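Local structure of Poly(A) RNA polymerase protein 2 (Saccharomyces cerevisiae, 3NYB) at residues Thr48-Val53 against Asp59-Val64; Lys227-Asp232 against Pro243-Lys248; Phe261-Gln266 against Asn274-Ser279. The protein polyadenylates RNA as the catalytic subunit of the TRAMP RNA surveillance complex, in which it forms a heterodimer with the zinc-knuckle protein Air2p. The protein carries 1 engineered substitution. One frame throughout, in Å; residues are numbered along the deposited sequence.

Contact 1 of 3, residues Thr48-Val53 against Asp59-Val64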
loop_
_atom_site.group_PDB
_atom_site.type_symbol
_atom_site.label_atom_id
_atom_site.label_comp_id
_atom_site.label_asym_id
_atom_site.label_seq_id
_atom_site.Cartn_x
_atom_site.Cartn_y
_atom_site.Cartn_z
ATOM N N THR A 48 3.118 29.515 -5.508
ATOM C CA THR A 48 2.018 30.459 -5.652
ATOM C C THR A 48 1.114 30.408 -4.422
ATOM O O THR A 48 0.668 31.433 -3.911
ATOM C CB THR A 48 1.200 30.160 -6.930
ATOM O OG1 THR A 48 1.941 30.571 -8.085
ATOM C CG2 THR A 48 -0.123 30.891 -6.915
ATOM N N ILE A 49 0.856 29.209 -3.926
ATOM C CA ILE A 49 0.021 29.082 -2.742
ATOM C C ILE A 49 0.750 29.555 -1.484
ATOM O O ILE A 49 0.151 30.200 -0.619
ATOM C CB ILE A 49 -0.514 27.651 -2.589
ATOM C CG1 ILE A 49 -1.590 27.402 -3.654
ATOM C CG2 ILE A 49 -1.088 27.438 -1.202
ATOM C CD1 ILE A 49 -1.790 25.947 -3.983
ATOM N N ARG A 50 2.040 29.246 -1.388
ATOM C CA ARG A 50 2.851 29.723 -0.272
ATOM C C ARG A 50 2.781 31.239 -0.241
ATOM O O ARG A 50 2.548 31.847 0.807
ATOM C CB ARG A 50 4.303 29.260 -0.406
ATOM C CG ARG A 50 5.226 29.764 0.699
ATOM C CD ARG A 50 6.694 29.371 0.465
ATOM N NE ARG A 50 6.889 27.927 0.530
ATOM C CZ ARG A 50 7.023 27.139 -0.537
ATOM N NH1 ARG A 50 6.991 27.659 -1.763
ATOM N NH2 ARG A 50 7.195 25.830 -0.379
ATOM N N GLU A 51 2.958 31.836 -1.413
ATOM C CA GLU A 51 2.945 33.283 -1.552
ATOM C C GLU A 51 1.598 33.859 -1.101
ATOM O O GLU A 51 1.545 34.924 -0.498
ATOM C CB GLU A 51 3.314 33.674 -2.991
ATOM C CG GLU A 51 3.198 35.151 -3.328
ATOM C CD GLU A 51 2.103 35.441 -4.346
ATOM O OE1 GLU A 51 2.078 36.571 -4.880
ATOM O OE2 GLU A 51 1.273 34.544 -4.621
ATOM N N ALA A 52 0.515 33.134 -1.356
ATOM C CA ALA A 52 -0.803 33.573 -0.898
ATOM C C ALA A 52 -0.959 33.477 0.621
ATOM O O ALA A 52 -1.755 34.204 1.213
ATOM C CB ALA A 52 -1.913 32.794 -1.590
ATOM N N VAL A 53 -0.210 32.573 1.243
ATOM C CA VAL A 53 -0.250 32.407 2.692
ATOM C C VAL A 53 0.549 33.533 3.359
ATOM O O VAL A 53 0.112 34.125 4.343
ATOM C CB VAL A 53 0.292 31.023 3.114
ATOM C CG1 VAL A 53 0.377 30.910 4.625
ATOM C CG2 VAL A 53 -0.596 29.906 2.546
ATOM N N ASP A 59 4.976 35.633 8.331
ATOM C CA ASP A 59 5.883 34.740 9.055
ATOM C C ASP A 59 5.760 33.258 8.669
ATOM O O ASP A 59 6.659 32.459 8.942
ATOM C CB ASP A 59 5.682 34.887 10.564
ATOM C CG ASP A 59 6.229 36.192 11.099
ATOM O OD1 ASP A 59 7.002 36.858 10.369
ATOM O OD2 ASP A 59 5.886 36.551 12.246
ATOM N N ALA A 60 4.649 32.891 8.039
ATOM C CA ALA A 60 4.369 31.491 7.750
ATOM C C ALA A 60 5.078 30.994 6.493
ATOM O O ALA A 60 5.317 31.755 5.560
ATOM C CB ALA A 60 2.866 31.270 7.635
ATOM N N ASP A 61 5.416 29.708 6.491
ATOM C CA ASP A 61 5.977 29.043 5.330
ATOM C C ASP A 61 5.046 27.876 5.032
ATOM O O ASP A 61 4.032 27.689 5.712
ATOM C CB ASP A 61 7.400 28.545 5.622
ATOM C CG ASP A 61 8.354 28.721 4.436
ATOM O OD1 ASP A 61 7.961 28.469 3.272
ATOM O OD2 ASP A 61 9.522 29.101 4.680
ATOM N N LEU A 62 5.394 27.084 4.027
ATOM C CA LEU A 62 4.526 26.011 3.568
ATOM C C LEU A 62 5.383 24.870 3.041
ATOM O O LEU A 62 6.247 25.079 2.187
ATOM C CB LEU A 62 3.609 26.541 2.462
ATOM C CG LEU A 62 2.581 25.615 1.811
ATOM C CD1 LEU A 62 1.567 25.135 2.827
ATOM C CD2 LEU A 62 1.879 26.345 0.678
ATOM N N HIS A 63 5.154 23.664 3.548
ATOM C CA HIS A 63 5.968 22.527 3.136
ATOM C C HIS A 63 5.155 21.309 2.724
ATOM O O HIS A 63 4.143 20.982 3.339
ATOM C CB HIS A 63 6.967 22.156 4.236
ATOM C CG HIS A 63 7.900 23.269 4.594
ATOM N ND1 HIS A 63 8.825 23.775 3.704
ATOM C CD2 HIS A 63 8.041 23.985 5.732
ATOM C CE1 HIS A 63 9.496 24.754 4.283
ATOM N NE2 HIS A 63 9.040 24.901 5.514
ATOM N N VAL A 64 5.608 20.642 1.673
ATOM C CA VAL A 64 4.971 19.419 1.221
ATOM C C VAL A 64 5.442 18.273 2.097
ATOM O O VAL A 64 6.645 18.064 2.231
ATOM C CB VAL A 64 5.392 19.087 -0.225
ATOM C CG1 VAL A 64 4.806 17.724 -0.665
ATOM C CG2 VAL A 64 4.998 20.204 -1.180
#

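Contact 2 of 3, residues Lys227-Asp232 against Pro243-Lys248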
loop_
_atom_site.group_PDB
_atom_site.type_symbol
_atom_site.label_atom_id
_atom_site.label_comp_id
_atom_site.label_asym_id
_atom_site.label_seq_id
_atom_site.Cartn_x
_atom_site.Cartn_y
_atom_site.Cartn_z
ATOM N N LYS A 227 -5.792 -14.333 2.185
ATOM C CA LYS A 227 -6.219 -15.711 2.419
ATOM C C LYS A 227 -5.752 -16.331 3.730
ATOM O O LYS A 227 -6.402 -17.236 4.243
ATOM C CB LYS A 227 -5.781 -16.600 1.256
ATOM C CG LYS A 227 -6.525 -16.309 -0.048
ATOM C CD LYS A 227 -5.827 -16.922 -1.256
ATOM C CE LYS A 227 -5.857 -18.447 -1.238
ATOM N NZ LYS A 227 -4.901 -19.035 -2.231
ATOM N N ASN A 228 -4.639 -15.850 4.277
ATOM C CA ASN A 228 -3.991 -16.557 5.378
ATOM C C ASN A 228 -3.789 -15.773 6.661
ATOM O O ASN A 228 -3.718 -16.366 7.734
ATOM C CB ASN A 228 -2.639 -17.096 4.930
ATOM C CG ASN A 228 -2.727 -17.852 3.636
ATOM O OD1 ASN A 228 -3.606 -18.694 3.452
ATOM N ND2 ASN A 228 -1.820 -17.553 2.719
ATOM N N PHE A 229 -3.665 -14.455 6.566
ATOM C CA PHE A 229 -3.283 -13.695 7.746
ATOM C C PHE A 229 -4.337 -13.817 8.847
ATOM O O PHE A 229 -5.526 -13.597 8.618
ATOM C CB PHE A 229 -2.992 -12.234 7.406
ATOM C CG PHE A 229 -2.376 -11.461 8.543
ATOM C CD1 PHE A 229 -1.009 -11.446 8.730
ATOM C CD2 PHE A 229 -3.174 -10.755 9.431
ATOM C CE1 PHE A 229 -0.443 -10.734 9.785
ATOM C CE2 PHE A 229 -2.617 -10.042 10.486
ATOM C CZ PHE A 229 -1.248 -10.035 10.661
ATOM N N GLY A 230 -3.889 -14.191 10.043
ATOM C CA GLY A 230 -4.781 -14.344 11.176
ATOM C C GLY A 230 -5.191 -13.003 11.748
ATOM O O GLY A 230 -4.709 -12.592 12.800
ATOM N N TYR A 231 -6.079 -12.316 11.045
ATOM C CA TYR A 231 -6.519 -10.994 11.463
ATOM C C TYR A 231 -7.047 -10.995 12.883
ATOM O O TYR A 231 -6.766 -10.080 13.654
ATOM C CB TYR A 231 -7.583 -10.467 10.503
ATOM C CG TYR A 231 -6.989 -10.001 9.207
ATOM C CD1 TYR A 231 -6.514 -8.705 9.075
ATOM C CD2 TYR A 231 -6.875 -10.860 8.126
ATOM C CE1 TYR A 231 -5.959 -8.272 7.897
ATOM C CE2 TYR A 231 -6.318 -10.438 6.937
ATOM C CZ TYR A 231 -5.860 -9.140 6.830
ATOM O OH TYR A 231 -5.295 -8.700 5.656
ATOM N N ASP A 232 -7.814 -12.028 13.215
ATOM C CA ASP A 232 -8.390 -12.171 14.547
ATOM C C ASP A 232 -7.322 -12.186 15.636
ATOM O O ASP A 232 -7.485 -11.540 16.669
ATOM C CB ASP A 232 -9.243 -13.445 14.631
ATOM C CG ASP A 232 -10.619 -13.275 14.006
ATOM O OD1 ASP A 232 -11.474 -12.589 14.608
ATOM O OD2 ASP A 232 -10.847 -13.840 12.916
ATOM N N PRO A 243 10.393 -5.920 11.448
ATOM C CA PRO A 243 8.976 -6.290 11.380
ATOM C C PRO A 243 8.686 -7.528 12.223
ATOM O O PRO A 243 9.473 -8.476 12.228
ATOM C CB PRO A 243 8.769 -6.593 9.888
ATOM C CG PRO A 243 10.159 -6.728 9.323
ATOM C CD PRO A 243 10.952 -5.744 10.101
ATOM N N VAL A 244 7.554 -7.517 12.918
ATOM C CA VAL A 244 7.266 -8.513 13.940
ATOM C C VAL A 244 5.775 -8.807 14.032
ATOM O O VAL A 244 4.954 -7.903 13.899
ATOM C CB VAL A 244 7.743 -8.001 15.316
ATOM C CG1 VAL A 244 6.814 -8.461 16.428
ATOM C CG2 VAL A 244 9.170 -8.424 15.574
ATOM N N TYR A 245 5.420 -10.070 14.247
ATOM C CA TYR A 245 4.057 -10.402 14.642
ATOM C C TYR A 245 4.020 -10.657 16.142
ATOM O O TYR A 245 4.963 -11.206 16.709
ATOM C CB TYR A 245 3.545 -11.668 13.950
ATOM C CG TYR A 245 3.555 -11.668 12.443
ATOM C CD1 TYR A 245 3.514 -10.487 11.715
ATOM C CD2 TYR A 245 3.562 -12.867 11.744
ATOM C CE1 TYR A 245 3.515 -10.504 10.327
ATOM C CE2 TYR A 245 3.557 -12.893 10.362
ATOM C CZ TYR A 245 3.536 -11.710 9.656
ATOM O OH TYR A 245 3.534 -11.746 8.280
ATOM N N PHE A 246 2.931 -10.265 16.787
ATOM C CA PHE A 246 2.666 -10.738 18.139
ATOM C C PHE A 246 1.181 -11.004 18.333
ATOM O O PHE A 246 0.353 -10.357 17.703
ATOM C CB PHE A 246 3.230 -9.790 19.211
ATOM C CG PHE A 246 2.765 -8.365 19.096
ATOM C CD1 PHE A 246 1.626 -7.938 19.756
ATOM C CD2 PHE A 246 3.497 -7.441 18.367
ATOM C CE1 PHE A 246 1.209 -6.621 19.667
ATOM C CE2 PHE A 246 3.085 -6.125 18.276
ATOM C CZ PHE A 246 1.940 -5.715 18.926
ATOM N N PRO A 247 0.841 -11.981 19.191
ATOM C CA PRO A 247 -0.562 -12.370 19.371
ATOM C C PRO A 247 -1.341 -11.262 20.076
ATOM O O PRO A 247 -0.793 -10.583 20.942
ATOM C CB PRO A 247 -0.475 -13.621 20.259
ATOM C CG PRO A 247 0.987 -14.011 20.278
ATOM C CD PRO A 247 1.740 -12.746 20.072
ATOM N N LYS A 248 -2.599 -11.073 19.701
ATOM C CA LYS A 248 -3.407 -10.020 20.299
ATOM C C LYS A 248 -3.412 -10.172 21.807
ATOM O O LYS A 248 -3.312 -9.189 22.544
ATOM C CB LYS A 248 -4.842 -10.080 19.777
ATOM C CG LYS A 248 -4.973 -9.962 18.267
ATOM C CD LYS A 248 -4.760 -8.538 17.797
ATOM C CE LYS A 248 -4.908 -8.438 16.287
ATOM N NZ LYS A 248 -6.329 -8.517 15.847
#

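Contact 3 of 3, residues Phe261-Gln266 against Asn274-Ser279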
loop_
_atom_site.group_PDB
_atom_site.type_symbol
_atom_site.label_atom_id
_atom_site.label_comp_id
_atom_site.label_asym_id
_atom_site.label_seq_id
_atom_site.Cartn_x
_atom_site.Cartn_y
_atom_site.Cartn_z
ATOM N N PHE A 261 -12.381 -8.964 15.004
ATOM C CA PHE A 261 -11.931 -9.010 13.614
ATOM C C PHE A 261 -11.590 -7.634 13.050
ATOM O O PHE A 261 -12.448 -6.938 12.505
ATOM C CB PHE A 261 -12.976 -9.691 12.730
ATOM C CG PHE A 261 -12.488 -9.987 11.339
ATOM C CD1 PHE A 261 -11.669 -11.073 11.095
ATOM C CD2 PHE A 261 -12.854 -9.186 10.277
ATOM C CE1 PHE A 261 -11.220 -11.353 9.821
ATOM C CE2 PHE A 261 -12.409 -9.460 8.996
ATOM C CZ PHE A 261 -11.590 -10.547 8.770
ATOM N N SER A 262 -10.326 -7.257 13.169
ATOM C CA SER A 262 -9.880 -5.951 12.716
ATOM C C SER A 262 -8.355 -5.878 12.684
ATOM O O SER A 262 -7.673 -6.544 13.462
ATOM C CB SER A 262 -10.454 -4.852 13.615
ATOM O OG SER A 262 -10.000 -4.992 14.949
ATOM N N LEU A 263 -7.827 -5.063 11.779
ATOM C CA LEU A 263 -6.389 -4.936 11.612
ATOM C C LEU A 263 -5.772 -4.253 12.823
ATOM O O LEU A 263 -6.236 -3.198 13.245
ATOM C CB LEU A 263 -6.090 -4.112 10.368
ATOM C CG LEU A 263 -4.833 -4.452 9.573
ATOM C CD1 LEU A 263 -4.366 -3.224 8.801
ATOM C CD2 LEU A 263 -3.738 -4.953 10.484
ATOM N N ALA A 264 -4.723 -4.855 13.373
ATOM C CA ALA A 264 -4.024 -4.284 14.520
ATOM C C ALA A 264 -2.553 -4.076 14.219
ATOM O O ALA A 264 -1.780 -5.028 14.121
ATOM C CB ALA A 264 -4.188 -5.163 15.728
ATOM N N ILE A 265 -2.176 -2.818 14.063
ATOM C CA ILE A 265 -0.799 -2.458 13.799
ATOM C C ILE A 265 -0.368 -1.474 14.875
ATOM O O ILE A 265 -1.051 -0.477 15.122
ATOM C CB ILE A 265 -0.641 -1.826 12.402
ATOM C CG1 ILE A 265 -0.902 -2.860 11.319
ATOM C CG2 ILE A 265 0.745 -1.259 12.222
ATOM C CD1 ILE A 265 -0.992 -2.266 9.938
ATOM N N GLN A 266 0.757 -1.769 15.521
ATOM C CA GLN A 266 1.231 -0.977 16.648
ATOM C C GLN A 266 1.625 0.438 16.244
ATOM O O GLN A 266 2.487 0.632 15.380
ATOM C CB GLN A 266 2.410 -1.677 17.322
ATOM C CG GLN A 266 2.721 -1.158 18.707
ATOM C CD GLN A 266 3.513 -2.149 19.525
ATOM O OE1 GLN A 266 4.597 -2.581 19.120
ATOM N NE2 GLN A 266 2.978 -2.519 20.688
ATOM N N ASN A 274 -3.324 0.735 18.320
ATOM C CA ASN A 274 -3.083 0.484 16.903
ATOM C C ASN A 274 -3.620 1.606 16.027
ATOM O O ASN A 274 -4.691 2.160 16.280
ATOM C CB ASN A 274 -3.586 -0.903 16.460
ATOM C CG ASN A 274 -5.048 -0.917 16.057
ATOM O OD1 ASN A 274 -5.735 0.096 16.101
ATOM N ND2 ASN A 274 -5.530 -2.086 15.656
ATOM N N ILE A 275 -2.852 1.970 15.015
ATOM C CA ILE A 275 -3.283 3.033 14.124
ATOM C C ILE A 275 -4.311 2.530 13.112
ATOM O O ILE A 275 -4.863 3.318 12.348
ATOM C CB ILE A 275 -2.089 3.700 13.411
ATOM C CG1 ILE A 275 -0.867 2.786 13.453
ATOM C CG2 ILE A 275 -1.723 4.998 14.099
ATOM C CD1 ILE A 275 -1.064 1.461 12.781
ATOM N N SER A 276 -4.581 1.225 13.131
ATOM C CA SER A 276 -5.483 0.604 12.159
ATOM C C SER A 276 -6.874 0.370 12.737
ATOM O O SER A 276 -7.718 -0.273 12.105
ATOM C CB SER A 276 -4.926 -0.738 11.683
ATOM O OG SER A 276 -3.628 -0.972 12.190
ATOM N N ARG A 277 -7.101 0.876 13.942
ATOM C CA ARG A 277 -8.381 0.706 14.612
ATOM C C ARG A 277 -9.508 1.241 13.740
ATOM O O ARG A 277 -10.583 0.647 13.666
ATOM C CB ARG A 277 -8.372 1.419 15.966
ATOM C CG ARG A 277 -9.732 1.501 16.637
ATOM C CD ARG A 277 -10.171 0.152 17.157
ATOM N NE ARG A 277 -9.405 -0.242 18.333
ATOM C CZ ARG A 277 -9.826 -0.087 19.584
ATOM N NH1 ARG A 277 -11.017 0.448 19.821
ATOM N NH2 ARG A 277 -9.058 -0.474 20.596
ATOM N N GLY A 278 -9.244 2.361 13.071
ATOM C CA GLY A 278 -10.254 3.041 12.280
ATOM C C GLY A 278 -10.652 2.346 10.986
ATOM O O GLY A 278 -11.632 2.736 10.348
ATOM N N SER A 279 -9.895 1.327 10.586
ATOM C CA SER A 279 -10.225 0.562 9.390
ATOM C C SER A 279 -11.296 -0.491 9.670
ATOM O O SER A 279 -11.019 -1.685 9.683
ATOM C CB SER A 279 -8.971 -0.093 8.815
ATOM O OG SER A 279 -8.029 0.888 8.420
#

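Contact 1 of 3, residues Thr48-Val53 against Asp59-Val64
Arg50, on helix 36-54, meets Asp61 and Leu62 through its guanidinium group, which gathers two kinds of acceptor. The stronger hydrogen bond runs from Arg50 NH2 to Leu62 O (2.8 Å, 146° at the hydrogen), with the donor tilted from the carbonyl plane. Arg50 NE forms a salt bridge with Asp61 OD1 (3.0 Å), weak as a hydrogen bond because of its bent geometry, and the guanidinium and carboxylate planes stand 80° apart. A long aliphatic stem with several N-H groups suits arginine to this reach. Its CG lies anti to the backbone N (chi1 178°), which sends the stem across to Asp61 and Leu62. Asp61 OD1 is also engaged from its own chain: its anti lone pair accepts Leu62 N at 3.0 Å.

Leu62 CD2 packs against Ile49 CG2 (3.7 Å) and over the helix backbone at Arg50 CA (3.6 Å). Further along, Val53 CG1 touches Ala60 CB (3.9 Å), where a small side chain allows the loop to lie close to the helix. Val83 of strand 79-83 touches Val53, Ala60 and Leu62.

This is helix-on-sheet packing in the palm of a nucleotidyltransferase. Because one carboxylate oxygen takes both a side-chain and a backbone N-H, the arginine probably offsets part of its negative charge, and the start of strand 62-65 is tied to the helix by polar and apolar links together.

Contact 2 of 3, residues Lys227-Asp232 against Pro243-Lys248
Lys248 NZ reaches across to the backbone of Tyr231, donating to Tyr231 O at 2.7 Å nearly along the C=O axis (165°), and more weakly to Asp232 O at 3.3 Å. Lysine suits the task, since its long chain, bent at chi2 and chi4, can bring an ammonium group to carbonyls on the other segment; Ser262 O is a further weak acceptor. The second point of touch is aromatic. Phe229 turns an edge to one face of Tyr245 in a T-shaped pair, with ring centroids 5.6 Å apart, planes at 85°, and Phe229 CE1 above the rim of the Tyr245 ring.

The opposite edge of Phe229 is held too: its CD2 lies 3.7 Å above the plane of the Tyr231 ring, over the centre, so the phenyl group sits between two tyrosine faces. An inverse gamma turn centred on Gly230, with Tyr231 N bonded to Phe229 O (2.8 Å), brings these two residues together, and Tyr231 OH is held by Tyr225 O.

Gly230 also makes backbone hydrogen bonds to the AIR2 chain. Around the contact, Phe229 and Tyr245 rest on Val234 of strand 234-238, Tyr245 reaches Ser195 of helix 186-198, and Tyr231 packs on Ile282 and Lys286 of helix 282-304.

Contact 3 of 3, residues Phe261-Gln266 against Asn274-Ser279
A short antiparallel pairing closes a loop whose sequence is consistent with the nucleotide-recognition motif of Cid1-like poly(A) polymerases, and two overlapping type I beta turns carry the chain on, the first starting at Asn274 itself and running to Arg277, the second from Ser276 to Ser279. Gln266 and Asn274 form a non-hydrogen-bonded bridge pair with CA atoms 4.6 Å apart, from which their side chains diverge. Next to this pair, Ile275 N donates to Ile265 O at 3.0 Å (139°), although the position of that carbonyl oxygen in the model is less sure.

Past the bridge the chain folds into the turns, and the Ser276 side chain comes up to the other segment. Its OG accepts a weak hydrogen bond from Ile265 N at 3.0 Å with a strongly bent angle of 121°. A short hydroxyl side chain suits a place this close to a main-chain N-H, though the bond is weak.

Apolar contacts lie beside these bonds. With chi1 at -68° Ile265 CG1 lies beside the backbone N, and the other branch, CG2, meets the CD1 end of Ile275, the two branched chains lying across each other. Ile265 also packs on Cys191 of helix 186-198 and Leu236 of strand 234-238, while Ile275 touches Phe187, so both isoleucines suit the apolar ground between loop and helix.

Outside the pairing, Ala264 and Gln266 make backbone hydrogen bonds with Leu236, and Ser279 OG bonds to Gly183 O. The second turn is closed by Ser279 N to Ser276 O at 3.1 Å. On the side of Leu263, which rests on Ile282 and Leu184, the methylene of Ser276 lies alongside, with Leu263 CB 3.8 Å from Ser276 CB.

How the contacts relate
From the N terminus, contact 1 comes first: it closes the short connection between helix 36-54 and strand 62-65, within the palm. The chain then passes through the rest of the palm and several helices before contact 2 closes the loop holding strand 234-238, joining the loop that follows helix 214-228 to strand 243-247 and Lys248. Contact 3 follows, closing the loop between 261-266 and 274-279 just before helix 282-304. The three follow in series, without nesting or crossing. Contact 1 stands apart, its centre 43 Å from that of contact 2 and 34 Å from that of contact 3. Contacts 2 and 3 touch, Lys248 packing on Ala264 and Asp232 on Phe261, which joins them into one region, probably of the central domain.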